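Local atomic coordinates of putative glucoamylase (Bacteroides uniformis, PDB entry 4GL3), a protein that probably acts as a glucoamylase-type glycoside hydrolase that releases sugar from glucan chains, although its natural substrate is not established. Residues T252-M257 / Q381-V386; G302-D307 / P326-S331; G322-T327 / D363-T368; G357-K362 / P374-I379. All blocks are in the same frame, centred on the assembly; numbering follows the deposited sequence. Where two conformers were deposited one is given.

Interaction 1 (T252-M257 / Q381-V386)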
loop_
_atom_site.group_PDB
_atom_site.type_symbol
_atom_site.label_atom_id
_atom_site.label_comp_id
_atom_site.label_asym_id
_atom_site.label_seq_id
_atom_site.Cartn_x
_atom_site.Cartn_y
_atom_site.Cartn_z
ATOM N N THR A 252 7.139 -4.576 0.143
ATOM C CA THR A 252 6.517 -5.743 -0.558
ATOM C C THR A 252 4.989 -5.678 -0.581
ATOM O O THR A 252 4.342 -6.605 -1.074
ATOM C CB THR A 252 6.949 -7.075 0.083
ATOM O OG1 THR A 252 6.334 -7.199 1.382
ATOM C CG2 THR A 252 8.485 -7.124 0.174
ATOM N N HIS A 253 4.412 -4.577 -0.070
ATOM C CA HIS A 253 2.978 -4.443 0.053
ATOM C C HIS A 253 2.356 -3.360 -0.845
ATOM O O HIS A 253 1.404 -3.622 -1.520
ATOM C CB HIS A 253 2.548 -4.153 1.510
ATOM C CG HIS A 253 3.070 -5.133 2.490
ATOM N ND1 HIS A 253 3.338 -4.786 3.795
ATOM C CD2 HIS A 253 3.464 -6.420 2.338
ATOM C CE1 HIS A 253 3.851 -5.841 4.416
ATOM N NE2 HIS A 253 3.922 -6.850 3.562
ATOM N N TYR A 254 2.820 -2.122 -0.792
ATOM C CA TYR A 254 1.973 -1.034 -1.333
ATOM C C TYR A 254 1.699 -1.074 -2.861
ATOM O O TYR A 254 0.594 -0.786 -3.296
ATOM C CB TYR A 254 2.501 0.361 -0.940
ATOM C CG TYR A 254 2.460 0.768 0.508
ATOM C CD1 TYR A 254 2.002 -0.079 1.500
ATOM C CD2 TYR A 254 2.902 2.042 0.887
ATOM C CE1 TYR A 254 2.011 0.308 2.836
ATOM C CE2 TYR A 254 2.905 2.438 2.200
ATOM C CZ TYR A 254 2.452 1.572 3.185
ATOM O OH TYR A 254 2.481 1.951 4.529
ATOM N N SER A 255 2.716 -1.379 -3.650
ATOM C CA SER A 255 2.592 -1.515 -5.101
ATOM C C SER A 255 2.023 -2.873 -5.525
ATOM O O SER A 255 1.614 -3.000 -6.673
ATOM C CB SER A 255 3.983 -1.301 -5.801
ATOM O OG SER A 255 4.477 0.037 -5.666
ATOM N N TYR A 256 1.942 -3.841 -4.596
ATOM C CA TYR A 256 1.612 -5.252 -4.897
ATOM C C TYR A 256 0.267 -5.675 -4.303
ATOM O O TYR A 256 -0.047 -6.852 -4.051
ATOM C CB TYR A 256 2.758 -6.162 -4.453
ATOM C CG TYR A 256 4.041 -5.632 -5.019
ATOM C CD1 TYR A 256 4.305 -5.722 -6.393
ATOM C CD2 TYR A 256 4.952 -4.948 -4.221
ATOM C CE1 TYR A 256 5.471 -5.200 -6.945
ATOM C CE2 TYR A 256 6.113 -4.404 -4.759
ATOM C CZ TYR A 256 6.359 -4.509 -6.121
ATOM O OH TYR A 256 7.500 -3.957 -6.650
HETATM N N MSE A 257 -0.540 -4.674 -4.102
HETATM C CA MSE A 257 -1.923 -4.828 -3.689
HETATM C C MSE A 257 -2.771 -5.174 -4.923
HETATM O O MSE A 257 -3.588 -6.096 -4.916
HETATM C CB MSE A 257 -2.379 -3.504 -3.071
HETATM C CG MSE A 257 -3.138 -3.711 -1.866
HETATM SE SE MSE A 257 -2.171 -3.477 -0.208
HETATM C CE MSE A 257 -3.706 -2.425 0.474
ATOM N N GLN A 381 -3.226 -0.472 8.232
ATOM C CA GLN A 381 -4.455 -1.263 8.268
ATOM C C GLN A 381 -4.912 -1.754 6.884
ATOM O O GLN A 381 -5.388 -2.875 6.737
ATOM C CB GLN A 381 -5.589 -0.486 8.953
ATOM C CG GLN A 381 -5.371 -0.191 10.444
ATOM C CD GLN A 381 -4.985 -1.404 11.294
ATOM O OE1 GLN A 381 -3.813 -1.838 11.331
ATOM N NE2 GLN A 381 -5.904 -1.850 12.079
ATOM N N GLY A 382 -4.761 -0.918 5.858
ATOM C CA GLY A 382 -5.228 -1.272 4.548
ATOM C C GLY A 382 -4.648 -2.570 4.018
ATOM O O GLY A 382 -5.400 -3.441 3.539
ATOM N N PRO A 383 -3.311 -2.695 4.067
ATOM C CA PRO A 383 -2.680 -3.909 3.512
ATOM C C PRO A 383 -3.043 -5.188 4.261
ATOM O O PRO A 383 -3.025 -6.264 3.658
ATOM C CB PRO A 383 -1.156 -3.606 3.592
ATOM C CG PRO A 383 -1.069 -2.084 3.592
ATOM C CD PRO A 383 -2.307 -1.636 4.366
ATOM N N ILE A 384 -3.377 -5.082 5.537
ATOM C CA ILE A 384 -3.783 -6.254 6.292
ATOM C C ILE A 384 -5.048 -6.821 5.673
ATOM O O ILE A 384 -5.094 -8.025 5.408
ATOM C CB ILE A 384 -3.988 -5.956 7.787
ATOM C CG1 ILE A 384 -2.657 -5.571 8.441
ATOM C CG2 ILE A 384 -4.632 -7.154 8.496
ATOM C CD1 ILE A 384 -2.824 -4.984 9.859
ATOM N N ILE A 385 -6.039 -5.972 5.393
ATOM C CA ILE A 385 -7.320 -6.447 4.838
ATOM C C ILE A 385 -7.069 -7.017 3.451
ATOM O O ILE A 385 -7.503 -8.121 3.115
ATOM C CB ILE A 385 -8.394 -5.327 4.688
ATOM C CG1 ILE A 385 -8.738 -4.683 6.006
ATOM C CG2 ILE A 385 -9.699 -5.899 4.089
ATOM C CD1 ILE A 385 -9.464 -3.350 5.867
ATOM N N VAL A 386 -6.380 -6.239 2.617
ATOM C CA VAL A 386 -6.287 -6.544 1.199
ATOM C C VAL A 386 -5.352 -7.695 0.887
ATOM O O VAL A 386 -5.640 -8.493 0.015
ATOM C CB VAL A 386 -5.894 -5.263 0.373
ATOM C CG1 VAL A 386 -5.615 -5.634 -1.083
ATOM C CG2 VAL A 386 -7.006 -4.231 0.455
#

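Interaction 2 (G302-D307 / P326-S331)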
loop_
_atom_site.group_PDB
_atom_site.type_symbol
_atom_site.label_atom_id
_atom_site.label_comp_id
_atom_site.label_asym_id
_atom_site.label_seq_id
_atom_site.Cartn_x
_atom_site.Cartn_y
_atom_site.Cartn_z
ATOM N N GLY A 302 8.521 -9.073 12.196
ATOM C CA GLY A 302 8.008 -8.151 11.196
ATOM C C GLY A 302 8.393 -6.730 11.543
ATOM O O GLY A 302 7.799 -6.121 12.441
ATOM N N LEU A 303 9.377 -6.199 10.813
ATOM C CA LEU A 303 9.838 -4.810 10.965
ATOM C C LEU A 303 9.493 -3.953 9.731
ATOM O O LEU A 303 9.846 -4.285 8.586
ATOM C CB LEU A 303 11.355 -4.793 11.198
ATOM C CG LEU A 303 11.898 -5.559 12.408
ATOM C CD1 LEU A 303 13.425 -5.562 12.387
ATOM C CD2 LEU A 303 11.344 -4.991 13.709
ATOM N N THR A 304 8.785 -2.853 9.984
ATOM C CA THR A 304 8.431 -1.883 8.966
ATOM C C THR A 304 8.171 -0.502 9.623
ATOM O O THR A 304 8.165 -0.367 10.857
ATOM C CB THR A 304 7.213 -2.367 8.186
ATOM O OG1 THR A 304 7.069 -1.603 6.996
ATOM C CG2 THR A 304 5.896 -2.274 9.023
ATOM N N ALA A 305 7.961 0.510 8.788
ATOM C CA ALA A 305 7.634 1.865 9.252
ATOM C C ALA A 305 6.330 1.881 10.043
ATOM O O ALA A 305 5.302 1.340 9.588
ATOM C CB ALA A 305 7.549 2.872 8.072
ATOM N N SER A 306 6.360 2.546 11.189
ATOM C CA SER A 306 5.170 2.673 12.013
ATOM C C SER A 306 5.405 3.616 13.184
ATOM O O SER A 306 6.534 4.064 13.408
ATOM C CB SER A 306 4.813 1.280 12.556
ATOM O OG SER A 306 5.744 0.842 13.520
ATOM N N ASP A 307 4.360 3.825 13.996
ATOM C CA ASP A 307 4.527 4.439 15.302
ATOM C C ASP A 307 5.471 3.583 16.162
ATOM O O ASP A 307 5.701 2.384 15.892
ATOM C CB ASP A 307 3.171 4.619 16.007
ATOM C CG ASP A 307 2.344 5.788 15.458
ATOM O OD1 ASP A 307 2.818 6.558 14.583
ATOM O OD2 ASP A 307 1.198 5.945 15.936
ATOM N N PRO A 326 2.563 -5.098 13.436
ATOM C CA PRO A 326 1.771 -6.201 12.890
ATOM C C PRO A 326 1.550 -6.196 11.389
ATOM O O PRO A 326 1.520 -7.280 10.801
ATOM C CB PRO A 326 0.438 -6.070 13.640
ATOM C CG PRO A 326 0.872 -5.625 15.004
ATOM C CD PRO A 326 1.967 -4.607 14.698
ATOM N N THR A 327 1.413 -5.019 10.763
ATOM C CA THR A 327 1.214 -4.992 9.332
ATOM C C THR A 327 2.351 -5.629 8.537
ATOM O O THR A 327 2.092 -6.093 7.440
ATOM C CB THR A 327 0.892 -3.592 8.789
ATOM O OG1 THR A 327 0.386 -3.711 7.450
ATOM C CG2 THR A 327 2.139 -2.676 8.793
ATOM N N ALA A 328 3.573 -5.689 9.091
ATOM C CA ALA A 328 4.733 -6.332 8.426
ATOM C C ALA A 328 4.441 -7.813 8.135
ATOM O O ALA A 328 4.328 -8.205 6.962
ATOM C CB ALA A 328 6.037 -6.182 9.253
ATOM N N ALA A 329 4.301 -8.621 9.182
ATOM C CA ALA A 329 4.048 -10.056 9.002
ATOM C C ALA A 329 2.685 -10.317 8.339
ATOM O O ALA A 329 2.572 -11.147 7.435
ATOM C CB ALA A 329 4.142 -10.818 10.331
ATOM N N LEU A 330 1.656 -9.614 8.780
ATOM C CA LEU A 330 0.299 -9.956 8.393
ATOM C C LEU A 330 0.110 -9.708 6.911
ATOM O O LEU A 330 -0.447 -10.555 6.189
ATOM C CB LEU A 330 -0.721 -9.182 9.228
ATOM C CG LEU A 330 -0.719 -9.456 10.752
ATOM C CD1 LEU A 330 -1.928 -8.831 11.412
ATOM C CD2 LEU A 330 -0.650 -10.928 11.031
ATOM N N SER A 331 0.615 -8.567 6.425
ATOM C CA SER A 331 0.407 -8.227 5.028
ATOM C C SER A 331 1.293 -9.012 4.041
ATOM O O SER A 331 1.077 -8.950 2.822
ATOM C CB SER A 331 0.556 -6.737 4.813
ATOM O OG SER A 331 -0.365 -6.021 5.624
#

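Interaction 3 (G322-T327 / D363-T368)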
loop_
_atom_site.group_PDB
_atom_site.type_symbol
_atom_site.label_atom_id
_atom_site.label_comp_id
_atom_site.label_asym_id
_atom_site.label_seq_id
_atom_site.Cartn_x
_atom_site.Cartn_y
_atom_site.Cartn_z
ATOM N N GLY A 322 13.379 -1.942 18.532
ATOM C CA GLY A 322 12.629 -2.799 19.491
ATOM C C GLY A 322 11.125 -2.886 19.231
ATOM O O GLY A 322 10.405 -3.481 20.028
ATOM N N VAL A 323 10.675 -2.292 18.120
ATOM C CA VAL A 323 9.267 -2.137 17.752
ATOM C C VAL A 323 8.927 -3.189 16.678
ATOM O O VAL A 323 9.556 -3.244 15.626
ATOM C CB VAL A 323 8.985 -0.703 17.217
ATOM C CG1 VAL A 323 7.530 -0.536 16.738
ATOM C CG2 VAL A 323 9.362 0.353 18.280
ATOM N N ILE A 324 7.981 -4.065 17.003
ATOM C CA ILE A 324 7.371 -4.996 16.048
ATOM C C ILE A 324 6.037 -4.378 15.595
ATOM O O ILE A 324 5.278 -3.805 16.395
ATOM C CB ILE A 324 7.188 -6.410 16.690
ATOM C CG1 ILE A 324 8.552 -7.038 17.014
ATOM C CG2 ILE A 324 6.355 -7.348 15.782
ATOM C CD1 ILE A 324 9.395 -7.569 15.859
ATOM N N THR A 325 5.773 -4.450 14.301
ATOM C CA THR A 325 4.671 -3.776 13.709
ATOM C C THR A 325 3.804 -4.832 12.946
ATOM O O THR A 325 4.256 -5.406 11.930
ATOM C CB THR A 325 5.185 -2.728 12.698
ATOM O OG1 THR A 325 6.022 -1.753 13.345
ATOM C CG2 THR A 325 4.032 -2.102 11.981
ATOM N N PRO A 326 2.563 -5.098 13.436
ATOM C CA PRO A 326 1.771 -6.201 12.890
ATOM C C PRO A 326 1.550 -6.196 11.389
ATOM O O PRO A 326 1.520 -7.280 10.801
ATOM C CB PRO A 326 0.438 -6.070 13.640
ATOM C CG PRO A 326 0.872 -5.625 15.004
ATOM C CD PRO A 326 1.967 -4.607 14.698
ATOM N N THR A 327 1.413 -5.019 10.763
ATOM C CA THR A 327 1.214 -4.992 9.332
ATOM C C THR A 327 2.351 -5.629 8.537
ATOM O O THR A 327 2.092 -6.093 7.440
ATOM C CB THR A 327 0.892 -3.592 8.789
ATOM O OG1 THR A 327 0.386 -3.711 7.450
ATOM C CG2 THR A 327 2.139 -2.676 8.793
ATOM N N ASP A 363 -1.193 -0.327 16.009
ATOM C CA ASP A 363 -0.178 -0.119 14.989
ATOM C C ASP A 363 1.139 -0.842 15.192
ATOM O O ASP A 363 1.772 -1.235 14.210
ATOM C CB ASP A 363 0.134 1.352 14.861
ATOM C CG ASP A 363 0.839 1.668 13.564
ATOM O OD1 ASP A 363 0.342 1.238 12.478
ATOM O OD2 ASP A 363 1.855 2.391 13.626
ATOM N N ALA A 364 1.563 -0.960 16.446
ATOM C CA ALA A 364 2.893 -1.447 16.784
ATOM C C ALA A 364 2.992 -1.670 18.280
ATOM O O ALA A 364 2.153 -1.188 19.074
ATOM C CB ALA A 364 3.989 -0.462 16.317
ATOM N N PHE A 365 4.034 -2.381 18.662
ATOM C CA PHE A 365 4.330 -2.638 20.065
ATOM C C PHE A 365 5.816 -2.878 20.274
ATOM O O PHE A 365 6.564 -3.218 19.341
ATOM C CB PHE A 365 3.513 -3.830 20.656
ATOM C CG PHE A 365 3.819 -5.162 20.007
ATOM C CD1 PHE A 365 3.190 -5.542 18.817
ATOM C CD2 PHE A 365 4.751 -6.031 20.572
ATOM C CE1 PHE A 365 3.478 -6.766 18.226
ATOM C CE2 PHE A 365 5.056 -7.223 19.962
ATOM C CZ PHE A 365 4.434 -7.592 18.783
ATOM N N ASN A 366 6.228 -2.679 21.517
ATOM C CA ASN A 366 7.609 -2.886 21.959
ATOM C C ASN A 366 7.579 -3.620 23.286
ATOM O O ASN A 366 7.355 -3.006 24.338
ATOM C CB ASN A 366 8.327 -1.545 22.106
ATOM C CG ASN A 366 9.791 -1.690 22.520
ATOM O OD1 ASN A 366 10.169 -2.604 23.275
ATOM N ND2 ASN A 366 10.629 -0.780 22.022
ATOM N N LEU A 367 7.776 -4.936 23.263
ATOM C CA LEU A 367 7.706 -5.719 24.502
ATOM C C LEU A 367 8.846 -5.380 25.476
ATOM O O LEU A 367 8.663 -5.501 26.689
ATOM C CB LEU A 367 7.677 -7.225 24.198
ATOM C CG LEU A 367 6.437 -7.744 23.472
ATOM C CD1 LEU A 367 6.483 -9.264 23.383
ATOM C CD2 LEU A 367 5.162 -7.277 24.161
ATOM N N THR A 368 10.004 -4.939 24.963
ATOM C CA THR A 368 11.130 -4.557 25.829
ATOM C C THR A 368 10.748 -3.349 26.677
ATOM O O THR A 368 11.082 -3.326 27.842
ATOM C CB THR A 368 12.443 -4.226 25.053
ATOM O OG1 THR A 368 12.731 -5.264 24.101
ATOM C CG2 THR A 368 13.641 -4.078 26.025
HETATM O O HOH W 1 8.516 -5.836 20.617
HETATM O O HOH W 2 10.977 -5.333 22.145
HETATM O O HOH W 3 0.584 -2.563 12.028
#

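Interaction 4 (G357-K362 / P374-I379)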
loop_
_atom_site.group_PDB
_atom_site.type_symbol
_atom_site.label_atom_id
_atom_site.label_comp_id
_atom_site.label_asym_id
_atom_site.label_seq_id
_atom_site.Cartn_x
_atom_site.Cartn_y
_atom_site.Cartn_z
ATOM N N GLY A 357 -8.056 -4.208 19.348
ATOM C CA GLY A 357 -9.090 -3.273 19.829
ATOM C C GLY A 357 -10.081 -2.987 18.723
ATOM O O GLY A 357 -10.272 -3.800 17.807
ATOM N N GLU A 358 -10.682 -1.808 18.785
ATOM C CA GLU A 358 -11.809 -1.453 17.949
ATOM C C GLU A 358 -11.594 -1.635 16.444
ATOM O O GLU A 358 -12.502 -2.073 15.756
ATOM C CB GLU A 358 -12.212 -0.013 18.244
ATOM C CG GLU A 358 -13.337 0.520 17.371
ATOM C CD GLU A 358 -14.716 -0.025 17.699
ATOM O OE1 GLU A 358 -14.908 -0.720 18.739
ATOM O OE2 GLU A 358 -15.632 0.291 16.891
ATOM N N TYR A 359 -10.409 -1.304 15.935
ATOM C CA TYR A 359 -10.144 -1.309 14.483
ATOM C C TYR A 359 -9.133 -2.389 14.104
ATOM O O TYR A 359 -8.415 -2.270 13.107
ATOM C CB TYR A 359 -9.659 0.078 14.002
ATOM C CG TYR A 359 -10.668 1.179 14.243
ATOM C CD1 TYR A 359 -11.898 1.151 13.623
ATOM C CD2 TYR A 359 -10.399 2.236 15.115
ATOM C CE1 TYR A 359 -12.846 2.127 13.846
ATOM C CE2 TYR A 359 -11.338 3.226 15.341
ATOM C CZ TYR A 359 -12.562 3.158 14.690
ATOM O OH TYR A 359 -13.533 4.097 14.892
ATOM N N GLY A 360 -9.069 -3.436 14.914
ATOM C CA GLY A 360 -8.127 -4.512 14.687
ATOM C C GLY A 360 -6.917 -4.475 15.600
ATOM O O GLY A 360 -7.004 -4.081 16.777
ATOM N N PHE A 361 -5.787 -4.900 15.041
ATOM C CA PHE A 361 -4.499 -4.795 15.683
ATOM C C PHE A 361 -4.065 -3.342 15.658
ATOM O O PHE A 361 -4.050 -2.690 14.603
ATOM C CB PHE A 361 -3.420 -5.646 14.993
ATOM C CG PHE A 361 -3.700 -7.122 15.026
ATOM C CD1 PHE A 361 -3.662 -7.826 16.216
ATOM C CD2 PHE A 361 -4.028 -7.795 13.863
ATOM C CE1 PHE A 361 -3.946 -9.180 16.246
ATOM C CE2 PHE A 361 -4.306 -9.165 13.878
ATOM C CZ PHE A 361 -4.252 -9.851 15.069
ATOM N N LYS A 362 -3.633 -2.882 16.823
ATOM C CA LYS A 362 -3.068 -1.564 16.936
ATOM C C LYS A 362 -1.705 -1.529 16.204
ATOM O O LYS A 362 -1.148 -2.569 15.770
ATOM C CB LYS A 362 -2.945 -1.179 18.408
ATOM C CG LYS A 362 -4.285 -0.909 19.076
ATOM C CD LYS A 362 -4.128 -1.137 20.586
ATOM C CE LYS A 362 -5.438 -1.133 21.321
ATOM N NZ LYS A 362 -5.115 -1.248 22.753
ATOM N N PRO A 374 -1.191 3.376 20.856
ATOM C CA PRO A 374 -2.586 3.657 21.039
ATOM C C PRO A 374 -3.297 3.856 19.689
ATOM O O PRO A 374 -4.476 4.112 19.675
ATOM C CB PRO A 374 -2.562 4.983 21.833
ATOM C CG PRO A 374 -1.391 5.703 21.241
ATOM C CD PRO A 374 -0.372 4.613 20.952
ATOM N N SER A 375 -2.603 3.736 18.567
ATOM C CA SER A 375 -3.097 4.223 17.320
ATOM C C SER A 375 -3.383 3.099 16.324
ATOM O O SER A 375 -2.913 1.965 16.447
ATOM C CB SER A 375 -2.009 5.114 16.688
ATOM O OG SER A 375 -0.807 4.376 16.674
ATOM N N TYR A 376 -4.149 3.478 15.326
ATOM C CA TYR A 376 -4.283 2.778 14.050
ATOM C C TYR A 376 -3.991 3.771 12.917
ATOM O O TYR A 376 -4.416 4.941 12.984
ATOM C CB TYR A 376 -5.723 2.300 13.865
ATOM C CG TYR A 376 -6.244 1.455 14.962
ATOM C CD1 TYR A 376 -6.829 2.009 16.071
ATOM C CD2 TYR A 376 -6.114 0.061 14.897
ATOM C CE1 TYR A 376 -7.319 1.196 17.097
ATOM C CE2 TYR A 376 -6.572 -0.744 15.907
ATOM C CZ TYR A 376 -7.171 -0.179 17.004
ATOM O OH TYR A 376 -7.629 -1.010 18.012
ATOM N N LEU A 377 -3.300 3.308 11.886
ATOM C CA LEU A 377 -2.952 4.112 10.712
ATOM C C LEU A 377 -3.550 3.490 9.458
ATOM O O LEU A 377 -3.445 2.275 9.245
ATOM C CB LEU A 377 -1.429 4.185 10.557
ATOM C CG LEU A 377 -0.651 5.225 11.359
ATOM C CD1 LEU A 377 -0.929 5.122 12.846
ATOM C CD2 LEU A 377 0.869 5.073 11.074
ATOM N N ALA A 378 -4.140 4.326 8.598
ATOM C CA ALA A 378 -4.661 3.845 7.302
ATOM C C ALA A 378 -3.655 3.003 6.542
ATOM O O ALA A 378 -4.011 1.974 5.948
ATOM C CB ALA A 378 -5.093 5.007 6.392
ATOM N N ILE A 379 -2.422 3.486 6.445
ATOM C CA ILE A 379 -1.461 2.822 5.549
ATOM C C ILE A 379 -0.937 1.484 6.116
ATOM O O ILE A 379 -0.382 0.712 5.386
ATOM C CB ILE A 379 -0.272 3.747 5.127
ATOM C CG1 ILE A 379 0.544 4.179 6.352
ATOM C CG2 ILE A 379 -0.786 4.942 4.266
ATOM C CD1 ILE A 379 1.678 5.200 6.084
#

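Interaction 1 (T252-M257 / Q381-V386)
The Y254 ring meets P383 obliquely, neither flat on nor edge on, with CE1 of Y254 4.0 Å from CG of P383. Two further rings, F250 and F59, meet the tyrosine at inclined planes, so it is set among aromatic groups as well as against the proline. H253 directs its CB toward the same proline, CB of H253 standing 4.3 Å from CB of P383, while the imidazole NE2 is hydrogen-bonded to S332 OG.

M257, built as selenomethionine, packs against P383 and V386. Its chain bends at chi2 (100°) and chi3 (135°), which lays SE of M257 3.9 Å from CB of P383 and brings CE to 3.5 Å from CA of P383. CE of M257 also reaches CB of V386 at 3.6 Å. This is one of two modelled conformers, so the closest approach of its CG to V386 is doubtful as evidence of strain.

P383 has no N-H to give to the preceding turn, and helix 378-393 kinks there. The side chain of Y254 is about 4 Å from a bound TRS (Tris) molecule, probably from the crystallisation liquor. The arrangement is a buried loop-on-helix packing next to a ligand that may mark a pocket, consistent with the central cavity of the helical toroids in the six-hairpin glycosidase clan.

Interaction 2 (G302-D307 / P326-S331)
T327, whose methyl meets T304 across the contact, has its OG1 bonded to the carbonyl oxygen of D380. S331 OG lies 3.0 Å from T327 OG1, its one proton able to go there or, weakly, to T327 O, which is 3.1 Å from S331 OG. With OG1 anti to the backbone N (chi1 -166°), T327 sends CG2 into the crowded position between N and the carbonyl carbon, facing T304. T304 has the same rotamer; its OG1 is bonded to the backbone N of F250 and its CG2 comes to 3.8 Å from CG2 of T327. The two side chains cross at about a right angle, methyl against methyl.

This is a short helix, 326-331, lying against the extended strand-like run that leads into the two-stranded antiparallel pair 305-306 and 313-314. Within the glucoamylase-family region, the two parts of the chain are also joined by a backbone hydrogen bond between G302 and T325.

A328 packs its CB on the G302 backbone, 3.3 Å from C of G302, and CB of A328 also meets N of L303 at 3.7 Å. The CA atoms of G302 and A328 are 4.7 Å apart. A side chain at G302 would run into CB of A328 and N of A329, and the positive phi of G302 (123°) would in addition jam it against the preceding carbonyl.

Interaction 3 (G322-T327 / D363-T368)
D363 begins the contact by placing its carbonyl O 3.3 Å from CG2 of T325; water 3 donates to D363 O (2.8 Å) and accepts from T327 N, bridging the two. The motif is a single antiparallel beta bridge, a hydrogen-bonded pair of I324 and F365. Next, CB of A364 packs on CG1 of V323 at 3.6 Å. At F365 the backbone bonds run both ways: N of F365 to O of I324 at 3.0 Å, with an N-H...O angle of 160°, and N of I324 to O of F365 at 2.9 Å. The ring, its CG between N and the carbonyl carbon (chi1 63°), lies alongside the I324 side chain, whose CB is over the F365 face, 4.1 Å from the ring centroid and 27° off its normal. CG of P326 sits at the ring edge. An alanine at F365 would probably open a gap beside I324 and P326. N366 gives a CA-H...O contact, CA to G322 O at 3.4 Å, and its amide is bonded away from this contact, OD1 to E369 N and ND2 to D309 OD1. Beyond it, the N of L367 donates to water 1 at 2.9 Å, and that water donates in turn to G322 O.

Interaction 4 (G357-K362 / P374-I379)
Y376 drives its ring into the tight beta hairpin whose type I turn runs from G357 to G360, between strands 356-357 and 360-361. With CG anti to the carbonyl carbon (chi1 -55°), the ring reaches the hairpin, CG of Y376 already touching CB of Y359. CB of Y359 covers one face, standing 3.6 Å from the Y376 ring centroid, almost on the normal. Along one side of the ring, CD1 of Y376 lies 3.7 Å from CD2 of Y359, and CE1 meets that same CD2. The two rings form a T-shaped pair, the Y359 edge toward the Y376 face, with centroids 5.4 Å apart and planes at 89°. E358 CG in turn lies over a face of the Y359 ring. On the other side of Y376, CD2 and CE2 approach the backbone, CE2 being 3.4 Å from F361 O.

At the tip, OH lies within the turn. It accepts a weak but straight bond from Y359 N (3.5 Å, 165°) and donates a weak one to G360 O, 3.4 Å away. That carbonyl already takes the hairpin's own bond from G357 N, at 2.8 Å from G360 O. A leucine in place of Y376 would probably leave Y359 N and G360 O without this hydroxyl and take away the flat face on which Y359 rests. K362 flanks the tip: its CG is 3.5 Å from Y376 OH, and beyond CG its extended chain carries NZ on to the carbonyl oxygen of R354.

How the interactions relate
All four contacts fall within the one glucoamylase-family region. Interaction 1 closes the longest loop, and the other three are nested inside it; interaction 2 closes before interaction 4 opens, whereas interactions 3 and 4 alternate their segments. Interactions 2 and 3 are nearest, with centres about 8 Å apart, and share P326 and T327. Interactions 1 and 4 both use helix 378-393, their centres about 15 Å apart. Polar links join neighbours: S306 to T325 and D307 to D363 between interactions 2 and 3, S375 to D307 between 2 and 4. The contacts thus join helices 326-331 and 378-393 and the short strands beside them, from interaction 1 near the chain's centre outward to interaction 3.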